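Local coordinates for putative aldehyde dehydrogenase AldY (Bacillus subtilis, PDB 4DNG), which probably oxidises aldehydes to carboxylates using NAD+, and may help to protect cells against stress from ethanol and related compounds, at the interface of chains A and B. Sequence-based numbering; all coordinates share one arbitrary frame. Chains: chain A/B, Uncharacterized aldehyde dehydrogenase AldY.

Contacts 1 and 3 follow strand 469-477 of chain A and the residue after it, laid on chain B, their C-alpha centres about 14 Å apart. Contacts 2 and 4 use the equivalent C-terminal segment of chain B on chain A, about 11 Å apart, and share A:Val435. The two groups are well separated, contacts 1 and 2 by about 37 Å and contacts 3 and 4 by about 54 Å, consistent with a two-fold dimer in which each subunit lays its C-terminal strand on the other. Contact 1 is centred about 12 Å from B:Cys287, the predicted active-site cysteine; contacts 3 and 4 each reach the last modelled residue of their C-terminal segment.

Contact 1: the interface of chains A and B. Residues chain A 471-473; chain B 425, 428, 430-433.
A:Lys472 reaches from strand 469-477 of chain A into a ring of oxygens on chain B, within the parallel strand pairing typical of aldehyde dehydrogenase dimers. From CB the chain leaves with CG anti to the backbone N (chi1 173°) and bends at chi2, 75°, which turns it towards the B:430-433 segment. CD then passes B:Gly431 O at 3.7 Å. CE lies 4.0 Å from B:Thr433 CB, the two side chains crossing obliquely. At the tip, NZ donates to backbone oxygens: B:Ile428 O at 3.0 Å, B:Ala425 O at 3.1 Å, and B:Ser430 O, also at 3.1 Å. The amine stands above the carbonyl planes of B:Ile428 and B:Ser430, and is only tilted from that of B:Ala425. B:Thr433 OG1 also faces NZ, but is modelled too close for its spacing to be trusted. These oxygens would probably stabilise a charged ammonium. Alongside, A:Trp473 pairs with B:Met432 in a parallel bridge: A:Trp473 N donates to B:Gly431 O at 2.8 Å, and B:Thr433 N returns a bond to A:Trp473 O at 3.0 Å. The methionine's terminal methyl stands out of the indole plane near the benzo ring, B:Met432 CE lying 3.8 Å from A:Trp473 CE3.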
ATOM      1  N   THR A 471      11.583   1.362   5.431  1.00 84.78           N
ATOM      2  CA  THR A 471      11.990   1.338   6.825  1.00 82.11           C
ATOM      3  C   THR A 471      12.773   0.055   7.048  1.00 77.21           C
ATOM      4  O   THR A 471      12.244  -1.043   6.848  1.00 78.75           O
ATOM      5  CB  THR A 471      10.756   1.439   7.739  1.00 91.37           C
ATOM      6  OG1 THR A 471      10.454   2.821   7.953  1.00 91.75           O
ATOM      7  CG2 THR A 471      10.983   0.765   9.090  1.00106.80           C
ATOM      8  N   LYS A 472      14.047   0.192   7.405  1.00 70.57           N
ATOM      9  CA  LYS A 472      14.861  -0.981   7.693  1.00 72.24           C
ATOM     10  C   LYS A 472      15.143  -1.114   9.192  1.00 77.79           C
ATOM     11  O   LYS A 472      15.613  -0.171   9.839  1.00 73.74           O
ATOM     12  CB  LYS A 472      16.162  -0.984   6.863  1.00 69.67           C
ATOM     13  CG  LYS A 472      17.165  -2.091   7.214  1.00 64.24           C
ATOM     14  CD  LYS A 472      16.768  -3.461   6.697  1.00 61.72           C
ATOM     15  CE  LYS A 472      17.587  -4.580   7.331  1.00 65.79           C
ATOM     16  NZ  LYS A 472      17.767  -5.774   6.447  1.00 62.21           N
ATOM     17  N   TRP A 473      14.866  -2.305   9.725  1.00 78.09           N
ATOM     18  CA  TRP A 473      15.011  -2.574  11.142  1.00 76.16           C
ATOM     19  C   TRP A 473      16.108  -3.579  11.390  1.00 72.58           C
ATOM     20  O   TRP A 473      16.166  -4.627  10.756  1.00 74.40           O
ATOM     21  CB  TRP A 473      13.661  -3.002  11.728  1.00 87.39           C
ATOM     22  CG  TRP A 473      13.706  -3.501  13.154  1.00107.19           C
ATOM     23  CD1 TRP A 473      14.012  -2.773  14.308  1.00119.23           C
ATOM     24  CD2 TRP A 473      13.424  -4.867  13.631  1.00115.77           C
ATOM     25  NE1 TRP A 473      13.954  -3.574  15.426  1.00121.30           N
ATOM     26  CE2 TRP A 473      13.607  -4.838  15.092  1.00119.92           C
ATOM     27  CE3 TRP A 473      13.059  -6.064  13.019  1.00115.46           C
ATOM     28  CZ2 TRP A 473      13.417  -5.969  15.877  1.00120.07           C
ATOM     29  CZ3 TRP A 473      12.876  -7.196  13.819  1.00119.89           C
ATOM     30  CH2 TRP A 473      13.053  -7.148  15.215  1.00125.71           C
TER
ATOM     31  N   ALA B 425      23.881  -6.237   7.477  1.00 73.52           N
ATOM     32  CA  ALA B 425      22.425  -6.185   7.563  1.00 67.66           C
ATOM     33  C   ALA B 425      21.838  -5.095   6.669  1.00 71.26           C
ATOM     34  O   ALA B 425      20.768  -5.275   6.096  1.00 74.50           O
ATOM     35  CB  ALA B 425      21.971  -5.980   8.995  1.00 63.40           C
ATOM     36  N   ILE B 428      21.346  -6.376   3.240  1.00 67.39           N
ATOM     37  CA  ILE B 428      20.312  -7.370   3.040  1.00 70.03           C
ATOM     38  C   ILE B 428      19.032  -6.610   2.755  1.00 77.66           C
ATOM     39  O   ILE B 428      18.605  -5.750   3.540  1.00 69.39           O
ATOM     40  CB  ILE B 428      20.111  -8.313   4.242  1.00 70.92           C
ATOM     41  CG1 ILE B 428      21.421  -9.016   4.597  1.00 67.26           C
ATOM     42  CG2 ILE B 428      19.012  -9.343   3.948  1.00 64.98           C
ATOM     43  CD1 ILE B 428      21.366  -9.712   5.942  1.00 64.53           C
ATOM     44  N   SER B 430      15.685  -6.572   2.914  1.00 90.51           N
ATOM     45  CA  SER B 430      14.612  -7.126   3.735  1.00 81.87           C
ATOM     46  C   SER B 430      14.253  -6.095   4.804  1.00 79.36           C
ATOM     47  O   SER B 430      15.043  -5.205   5.097  1.00 84.35           O
ATOM     48  CB  SER B 430      15.031  -8.460   4.372  1.00 79.25           C
ATOM     49  OG  SER B 430      16.035  -8.291   5.367  1.00 85.12           O
ATOM     50  N   GLY B 431      13.068  -6.215   5.381  1.00 68.62           N
ATOM     51  CA  GLY B 431      12.599  -5.205   6.319  1.00 68.39           C
ATOM     52  C   GLY B 431      13.263  -5.348   7.664  1.00 68.12           C
ATOM     53  O   GLY B 431      13.558  -4.360   8.323  1.00 76.17           O
ATOM     54  N   MET B 432      13.479  -6.589   8.071  1.00 68.86           N
ATOM     55  CA  MET B 432      14.140  -6.887   9.329  1.00 75.27           C
ATOM     56  C   MET B 432      15.371  -7.763   9.129  1.00 74.32           C
ATOM     57  O   MET B 432      15.383  -8.643   8.252  1.00 62.43           O
ATOM     58  CB  MET B 432      13.178  -7.530  10.330  1.00 86.97           C
ATOM     59  CG  MET B 432      11.914  -8.150   9.739  1.00110.19           C
ATOM     60  SD  MET B 432      10.578  -8.380  10.945  1.00119.43           S
ATOM     61  CE  MET B 432       9.911  -6.714  11.082  1.00119.13           C
ATOM     62  N   THR B 433      16.406  -7.474   9.930  1.00 74.24           N
ATOM     63  CA  THR B 433      17.585  -8.341  10.103  1.00 71.96           C
ATOM     64  C   THR B 433      17.997  -8.394  11.579  1.00 67.55           C
ATOM     65  O   THR B 433      17.967  -7.381  12.258  1.00 72.09           O
ATOM     66  CB  THR B 433      18.804  -7.832   9.310  1.00 69.70           C
ATOM     67  OG1 THR B 433      18.430  -7.589   7.950  1.00 76.93           O
ATOM     68  CG2 THR B 433      19.952  -8.849   9.352  1.00 64.68           C
TER

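Contact 2: the interface of chains A and B. Residues chain A 422, 425-426, 433, 435; chain B 472, 474.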
ATOM      1  N   GLU A 422     -15.501  22.515   9.411  1.00 85.53           N
ATOM      2  CA  GLU A 422     -14.509  21.546   9.822  1.00 83.09           C
ATOM      3  C   GLU A 422     -15.184  20.242  10.221  1.00 87.79           C
ATOM      4  O   GLU A 422     -14.646  19.160   9.990  1.00 95.04           O
ATOM      5  CB  GLU A 422     -13.669  22.094  10.965  1.00 86.06           C
ATOM      6  CG  GLU A 422     -12.523  21.191  11.380  1.00 90.56           C
ATOM      7  CD  GLU A 422     -11.760  21.738  12.560  1.00 99.14           C
ATOM      8  OE1 GLU A 422     -11.016  22.728  12.392  1.00101.22           O
ATOM      9  OE2 GLU A 422     -11.915  21.176  13.660  1.00108.89           O
ATOM     10  N   ALA A 425     -16.496  18.681   7.061  1.00 87.07           N
ATOM     11  CA  ALA A 425     -15.282  18.231   6.386  1.00 81.82           C
ATOM     12  C   ALA A 425     -14.887  16.860   6.922  1.00 80.86           C
ATOM     13  O   ALA A 425     -14.465  15.990   6.168  1.00 78.06           O
ATOM     14  CB  ALA A 425     -14.151  19.227   6.599  1.00 78.79           C
ATOM     15  N   LEU A 426     -15.051  16.678   8.227  1.00 81.14           N
ATOM     16  CA  LEU A 426     -14.766  15.412   8.882  1.00 87.16           C
ATOM     17  C   LEU A 426     -15.762  14.297   8.545  1.00 93.59           C
ATOM     18  O   LEU A 426     -15.579  13.157   8.959  1.00101.44           O
ATOM     19  CB  LEU A 426     -14.692  15.617  10.397  1.00 85.37           C
ATOM     20  CG  LEU A 426     -13.355  16.202  10.866  1.00 92.22           C
ATOM     21  CD1 LEU A 426     -13.397  16.612  12.336  1.00 93.88           C
ATOM     22  CD2 LEU A 426     -12.203  15.243  10.599  1.00 89.43           C
ATOM     23  N   THR A 433     -10.252  17.887   2.425  1.00 72.83           N
ATOM     24  CA  THR A 433     -11.299  18.904   2.259  1.00 75.13           C
ATOM     25  C   THR A 433     -10.754  20.294   2.543  1.00 80.82           C
ATOM     26  O   THR A 433     -10.097  20.507   3.570  1.00 80.95           O
ATOM     27  CB  THR A 433     -12.486  18.679   3.195  1.00 73.82           C
ATOM     28  OG1 THR A 433     -12.906  17.313   3.106  1.00 75.71           O
ATOM     29  CG2 THR A 433     -13.638  19.599   2.816  1.00 73.44           C
ATOM     30  N   VAL A 435     -11.939  24.240   3.309  1.00 82.31           N
ATOM     31  CA  VAL A 435     -13.086  25.051   3.649  1.00 79.53           C
ATOM     32  C   VAL A 435     -12.879  26.433   3.074  1.00 85.18           C
ATOM     33  O   VAL A 435     -11.927  27.108   3.399  1.00 89.15           O
ATOM     34  CB  VAL A 435     -13.274  25.164   5.160  1.00 77.44           C
ATOM     35  CG1 VAL A 435     -13.799  23.870   5.724  1.00 74.80           C
ATOM     36  CG2 VAL A 435     -11.973  25.537   5.825  1.00 79.90           C
TER
ATOM     37  N   LYS B 472      -6.780  12.367   7.964  1.00 82.55           N
ATOM     38  CA  LYS B 472      -7.598  13.281   7.168  1.00 81.04           C
ATOM     39  C   LYS B 472      -7.077  14.731   7.286  1.00 81.62           C
ATOM     40  O   LYS B 472      -6.636  15.146   8.358  1.00 81.85           O
ATOM     41  CB  LYS B 472      -9.080  13.150   7.563  1.00 81.17           C
ATOM     42  CG  LYS B 472      -9.993  14.305   7.141  1.00 82.49           C
ATOM     43  CD  LYS B 472     -10.688  14.099   5.804  1.00 79.03           C
ATOM     44  CE  LYS B 472     -11.194  15.444   5.296  1.00 81.26           C
ATOM     45  NZ  LYS B 472     -12.215  15.332   4.224  1.00 80.07           N
ATOM     46  N   ILE B 474      -7.722  18.842   6.497  1.00 81.73           N
ATOM     47  CA  ILE B 474      -8.678  19.909   6.253  1.00 85.84           C
ATOM     48  C   ILE B 474      -7.895  21.215   6.221  1.00 91.23           C
ATOM     49  O   ILE B 474      -7.225  21.561   7.200  1.00 94.52           O
ATOM     50  CB  ILE B 474      -9.773  19.981   7.350  1.00 85.51           C
ATOM     51  CG1 ILE B 474     -10.517  18.651   7.479  1.00 83.68           C
ATOM     52  CG2 ILE B 474     -10.771  21.092   7.044  1.00 88.07           C
ATOM     53  CD1 ILE B 474     -11.227  18.475   8.803  1.00 84.90           C
TER
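Backbone pairing sets the register here: A:Thr433, in strand 432-435, forms a parallel bridge with B:Ile474, in the C-terminal strand that chain B contributes. This is the intersubunit sheet extension characteristic of the aldehyde dehydrogenase family. B:Ile474 points towards helix 418-425 of chain A, with CG1 beside its own backbone N and anti to the carbonyl carbon (chi1 -57°), and this sends the delta-methyl to the helix end and to A:Leu426 just after it. B:Ile474 CD1 meets the branch carbon of A:Leu426, CG, at 3.7 Å, the side chains crossing at about a right angle. The same methyl lies 3.7 Å from A:Ala425 CB, and A:Glu422 CG adds its methylene at 4.0 Å. The other branch, B:Ile474 CG2, faces A:Ala425 CB at 3.9 Å, so both arms of the isoleucine touch this small residue. B:Lys472 takes a second route to the helix. Bent at chi2 (93°), it donates a hydrogen bond from NZ to A:Ala425 O at 3.0 Å, with the amine tilted 32° from the carbonyl plane. This carbonyl is at the C-terminal end of the helix, where the helix dipole would probably favour a positive charge. The nearby A:Thr433 OG1 is placed implausibly close to NZ, but B:Lys472 CE lies 4.1 Å from A:Thr433 CB.

Contact 3: the interface of chains A and B. Residues chain A 476-478; chain B 418, 435-436.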
ATOM      1  N   ILE A 476      20.665  -5.753  17.105  1.00 92.70           N
ATOM      2  CA  ILE A 476      22.000  -6.265  17.464  1.00 99.31           C
ATOM      3  C   ILE A 476      22.021  -6.788  18.909  1.00106.00           C
ATOM      4  O   ILE A 476      21.318  -6.264  19.779  1.00102.33           O
ATOM      5  CB  ILE A 476      23.154  -5.245  17.216  1.00101.07           C
ATOM      6  CG1 ILE A 476      23.351  -4.292  18.408  1.00115.78           C
ATOM      7  CG2 ILE A 476      22.962  -4.472  15.912  1.00 92.29           C
ATOM      8  CD1 ILE A 476      24.414  -4.710  19.412  1.00122.71           C
ATOM      9  N   GLN A 477      22.842  -7.812  19.144  1.00112.10           N
ATOM     10  CA  GLN A 477      22.926  -8.491  20.428  1.00112.80           C
ATOM     11  C   GLN A 477      24.349  -8.451  20.953  1.00119.05           C
ATOM     12  O   GLN A 477      25.286  -8.730  20.206  1.00120.24           O
ATOM     13  CB  GLN A 477      22.501  -9.949  20.253  1.00115.21           C
ATOM     14  CG  GLN A 477      21.959 -10.607  21.510  1.00117.03           C
ATOM     15  CD  GLN A 477      20.590 -10.073  21.872  1.00120.69           C
ATOM     16  OE1 GLN A 477      19.642 -10.173  21.087  1.00115.25           O
ATOM     17  NE2 GLN A 477      20.479  -9.489  23.057  1.00126.06           N
ATOM     18  N   LYS A 478      24.499  -8.108  22.236  1.00127.12           N
ATOM     19  CA  LYS A 478      25.777  -8.210  22.958  1.00131.70           C
ATOM     20  C   LYS A 478      25.803  -9.458  23.833  1.00126.48           C
ATOM     21  O   LYS A 478      26.217 -10.527  23.394  1.00123.06           O
ATOM     22  CB  LYS A 478      26.013  -6.981  23.840  1.00143.96           C
ATOM     23  CG  LYS A 478      26.209  -5.684  23.077  1.00150.25           C
ATOM     24  CD  LYS A 478      25.698  -4.502  23.881  1.00153.92           C
ATOM     25  CE  LYS A 478      25.202  -3.405  22.952  1.00156.70           C
ATOM     26  NZ  LYS A 478      24.170  -2.560  23.613  1.00158.02           N
TER
ATOM     27  N   LEU B 418      30.045  -6.636  15.683  1.00 85.97           N
ATOM     28  CA  LEU B 418      28.706  -6.024  15.661  1.00 84.44           C
ATOM     29  C   LEU B 418      28.618  -4.862  14.700  1.00 87.75           C
ATOM     30  O   LEU B 418      27.579  -4.636  14.099  1.00 90.83           O
ATOM     31  CB  LEU B 418      28.288  -5.556  17.064  1.00 81.60           C
ATOM     32  CG  LEU B 418      28.284  -6.607  18.187  1.00 80.41           C
ATOM     33  CD1 LEU B 418      27.905  -5.948  19.504  1.00 80.70           C
ATOM     34  CD2 LEU B 418      27.372  -7.803  17.888  1.00 75.11           C
ATOM     35  N   VAL B 435      21.155  -9.263  14.078  1.00 68.76           N
ATOM     36  CA  VAL B 435      22.578  -9.480  14.184  1.00 68.78           C
ATOM     37  C   VAL B 435      22.761 -10.255  15.473  1.00 71.80           C
ATOM     38  O   VAL B 435      22.516  -9.736  16.558  1.00 77.10           O
ATOM     39  CB  VAL B 435      23.355  -8.137  14.179  1.00 70.26           C
ATOM     40  CG1 VAL B 435      24.798  -8.312  14.641  1.00 69.62           C
ATOM     41  CG2 VAL B 435      23.295  -7.498  12.795  1.00 68.55           C
ATOM     42  N   ASN B 436      23.156 -11.516  15.338  1.00 75.64           N
ATOM     43  CA  ASN B 436      23.250 -12.437  16.477  1.00 81.43           C
ATOM     44  C   ASN B 436      21.902 -12.822  17.128  1.00 92.67           C
ATOM     45  O   ASN B 436      21.874 -13.398  18.214  1.00100.69           O
ATOM     46  CB  ASN B 436      24.262 -11.936  17.511  1.00 76.74           C
ATOM     47  CG  ASN B 436      25.698 -11.991  17.003  1.00 78.23           C
ATOM     48  OD1 ASN B 436      26.015 -12.715  16.058  1.00 70.96           O
ATOM     49  ND2 ASN B 436      26.580 -11.225  17.642  1.00 88.53           N
TER
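This is a strand-to-strand subunit interface in which the C-terminal strand of chain A, 469-477, extends a sheet of chain B; in aldehyde dehydrogenases such pairing helps to hold the dimer together. A:Ile476 bridges B:Val435 in parallel, and their side chains run next to one another in the same direction, with A:Ile476 CA 4.0 Å from B:Val435 CB. The pairing weakens at this end: A:Gln477 N approaches B:Val435 O at 3.2 Å, but with an angle of 121° at the hydrogen the bond is weak. B:Leu418, the first residue of helix 418-427, supplies much of the apolar surface and hides 60 Å² against chain A. Its two methyls part company. B:Leu418 CD1 meets A:Ile476 CD1 at 3.7 Å, the side chains crossing at about a right angle, and also touches the aliphatic A:Lys478 CG at 4.0 Å. B:Leu418 CD2 turns instead to the backbone, 3.3 Å from A:Gln477 O. A:Ile476 makes its share of this contact by holding CG1 between the backbone N and the carbonyl carbon (chi1 86°), a crowded position that directs the delta-methyl at the leucine. An alanine in place of B:Leu418 would probably leave A:Ile476 CD1 and A:Lys478 CG without their apolar partner, opening a gap between the strand and the helix. Beyond the bridge, A:Gln477 CB rests on B:Asn436 CB at 3.8 Å.

Contact 4: the interface of chains A and B. Residues chain A 270, 418, 435-437; chain B 135, 477-478.
B:Gln477 packs against A:Arg270 and A:Asn436 on the close side of this contact, where the C-terminal tail of one aldehyde dehydrogenase subunit runs over its partner. It hides 75 Å² against chain A. Its CB lies 3.4 Å from A:Asn436 O, and its CG meets the terminal guanidinium nitrogen A:Arg270 NH1, also at 3.4 Å. The arginine, extended from CG to NE, leaves helix 268-281 to reach across, with B:Gln477 CB at the edge of the guanidinium and in its plane. The guanidinium and the glutamine amide are inclined by only 28°, while the two side chains as a whole cross at about a right angle. A:Arg270 NH1 also comes within 3.5 Å of B:Lys478 C, so the arginine follows the tail to its last modelled residue. Backbone support is slight: B:Gln477 N to A:Val435 O spans 3.5 Å and is a weak hydrogen bond. The looser side is ionic. B:Lys135 bends at chi4 (-81°) and forms a long salt bridge, with its NZ 3.9 Å from the carboxylate oxygen A:Asp437 OD2. Lysine and acid cross at about a right angle, and B:Lys135 NZ lies nearer A:Asp437 CB, at 3.5 Å, than either carboxylate oxygen. Replacing A:Asp437 by an alanine would probably leave the B:Lys135 amine without this opposite charge and freer to swing. On the far flank A:Leu418 CD2 stands 4.2 Å from B:Gln477 O.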
ATOM      1  N   ARG A 270     -17.879  34.874  -2.939  1.00 93.28           N
ATOM      2  CA  ARG A 270     -16.650  34.106  -2.775  1.00 94.92           C
ATOM      3  C   ARG A 270     -16.776  32.741  -3.472  1.00 89.60           C
ATOM      4  O   ARG A 270     -15.864  32.340  -4.203  1.00 89.25           O
ATOM      5  CB  ARG A 270     -16.347  33.940  -1.282  1.00101.62           C
ATOM      6  CG  ARG A 270     -14.909  33.595  -0.914  1.00103.15           C
ATOM      7  CD  ARG A 270     -14.656  33.959   0.549  1.00111.99           C
ATOM      8  NE  ARG A 270     -13.523  33.244   1.141  1.00117.33           N
ATOM      9  CZ  ARG A 270     -12.418  33.819   1.616  1.00124.10           C
ATOM     10  NH1 ARG A 270     -11.459  33.064   2.135  1.00115.39           N
ATOM     11  NH2 ARG A 270     -12.267  35.142   1.585  1.00131.04           N
ATOM     12  N   LEU A 418     -16.973  28.385  10.396  1.00108.47           N
ATOM     13  CA  LEU A 418     -15.706  27.641  10.267  1.00107.40           C
ATOM     14  C   LEU A 418     -15.613  26.385  11.149  1.00102.30           C
ATOM     15  O   LEU A 418     -14.938  25.417  10.781  1.00101.96           O
ATOM     16  CB  LEU A 418     -14.496  28.557  10.501  1.00104.83           C
ATOM     17  CG  LEU A 418     -14.233  29.717   9.532  1.00 97.89           C
ATOM     18  CD1 LEU A 418     -12.973  30.452   9.962  1.00 90.74           C
ATOM     19  CD2 LEU A 418     -14.128  29.261   8.080  1.00 92.55           C
ATOM     20  N   VAL A 435     -11.939  24.240   3.309  1.00 82.31           N
ATOM     21  CA  VAL A 435     -13.086  25.051   3.649  1.00 79.53           C
ATOM     22  C   VAL A 435     -12.879  26.433   3.074  1.00 85.18           C
ATOM     23  O   VAL A 435     -11.927  27.108   3.399  1.00 89.15           O
ATOM     24  CB  VAL A 435     -13.274  25.164   5.160  1.00 77.44           C
ATOM     25  CG1 VAL A 435     -13.799  23.870   5.724  1.00 74.80           C
ATOM     26  CG2 VAL A 435     -11.973  25.537   5.825  1.00 79.90           C
ATOM     27  N   ASN A 436     -13.793  26.856   2.225  1.00 84.84           N
ATOM     28  CA  ASN A 436     -13.677  28.153   1.600  1.00 91.19           C
ATOM     29  C   ASN A 436     -12.387  28.412   0.841  1.00 98.61           C
ATOM     30  O   ASN A 436     -11.774  29.436   1.034  1.00106.04           O
ATOM     31  CB  ASN A 436     -13.887  29.247   2.635  1.00 89.58           C
ATOM     32  CG  ASN A 436     -15.227  29.143   3.329  1.00 92.59           C
ATOM     33  OD1 ASN A 436     -16.234  28.816   2.715  1.00 93.70           O
ATOM     34  ND2 ASN A 436     -15.241  29.429   4.616  1.00 92.78           N
ATOM     35  N   ASP A 437     -11.958  27.477   0.002  1.00110.39           N
ATOM     36  CA  ASP A 437     -10.824  27.707  -0.906  1.00124.63           C
ATOM     37  C   ASP A 437     -10.785  26.833  -2.158  1.00132.32           C
ATOM     38  O   ASP A 437     -11.564  25.909  -2.309  1.00133.64           O
ATOM     39  CB  ASP A 437      -9.477  27.631  -0.206  1.00130.62           C
ATOM     40  CG  ASP A 437      -8.333  27.980  -1.135  1.00128.67           C
ATOM     41  OD1 ASP A 437      -7.872  29.131  -1.113  1.00117.17           O
ATOM     42  OD2 ASP A 437      -7.906  27.106  -1.906  1.00136.44           O
TER
ATOM     43  N   LYS B 135      -3.912  30.381   5.417  1.00134.29           N
ATOM     44  CA  LYS B 135      -4.376  29.011   5.616  1.00126.89           C
ATOM     45  C   LYS B 135      -3.970  28.401   6.953  1.00117.06           C
ATOM     46  O   LYS B 135      -3.034  28.861   7.607  1.00112.61           O
ATOM     47  CB  LYS B 135      -3.859  28.107   4.487  1.00129.09           C
ATOM     48  CG  LYS B 135      -4.564  28.313   3.160  1.00130.02           C
ATOM     49  CD  LYS B 135      -4.455  27.095   2.263  1.00124.37           C
ATOM     50  CE  LYS B 135      -5.606  27.062   1.266  1.00126.12           C
ATOM     51  NZ  LYS B 135      -6.871  26.524   1.852  1.00124.75           N
ATOM     52  N   GLN B 477      -9.398  28.441   5.377  1.00112.83           N
ATOM     53  CA  GLN B 477      -8.989  29.773   4.898  1.00121.05           C
ATOM     54  C   GLN B 477      -9.555  30.955   5.728  1.00123.57           C
ATOM     55  O   GLN B 477     -10.557  30.801   6.436  1.00119.69           O
ATOM     56  CB  GLN B 477      -9.351  29.923   3.412  1.00124.84           C
ATOM     57  CG  GLN B 477      -8.770  31.153   2.718  1.00130.86           C
ATOM     58  CD  GLN B 477      -7.260  31.255   2.846  1.00132.30           C
ATOM     59  OE1 GLN B 477      -6.543  30.269   2.658  1.00132.19           O
ATOM     60  NE2 GLN B 477      -6.768  32.452   3.171  1.00132.41           N
ATOM     61  N   LYS B 478      -8.892  32.116   5.635  1.00131.76           N
ATOM     62  CA  LYS B 478      -9.359  33.385   6.230  1.00138.37           C
ATOM     63  C   LYS B 478     -10.273  34.162   5.282  1.00129.81           C
ATOM     64  O   LYS B 478      -9.868  35.211   4.723  1.00130.17           O
ATOM     65  CB  LYS B 478      -8.172  34.273   6.615  1.00156.58           C
ATOM     66  CG  LYS B 478      -7.260  33.696   7.682  1.00174.76           C
ATOM     67  CD  LYS B 478      -6.090  34.629   7.959  1.00191.76           C
ATOM     68  CE  LYS B 478      -5.056  33.968   8.862  1.00197.42           C
ATOM     69  NZ  LYS B 478      -4.008  34.928   9.309  1.00201.86           N
TER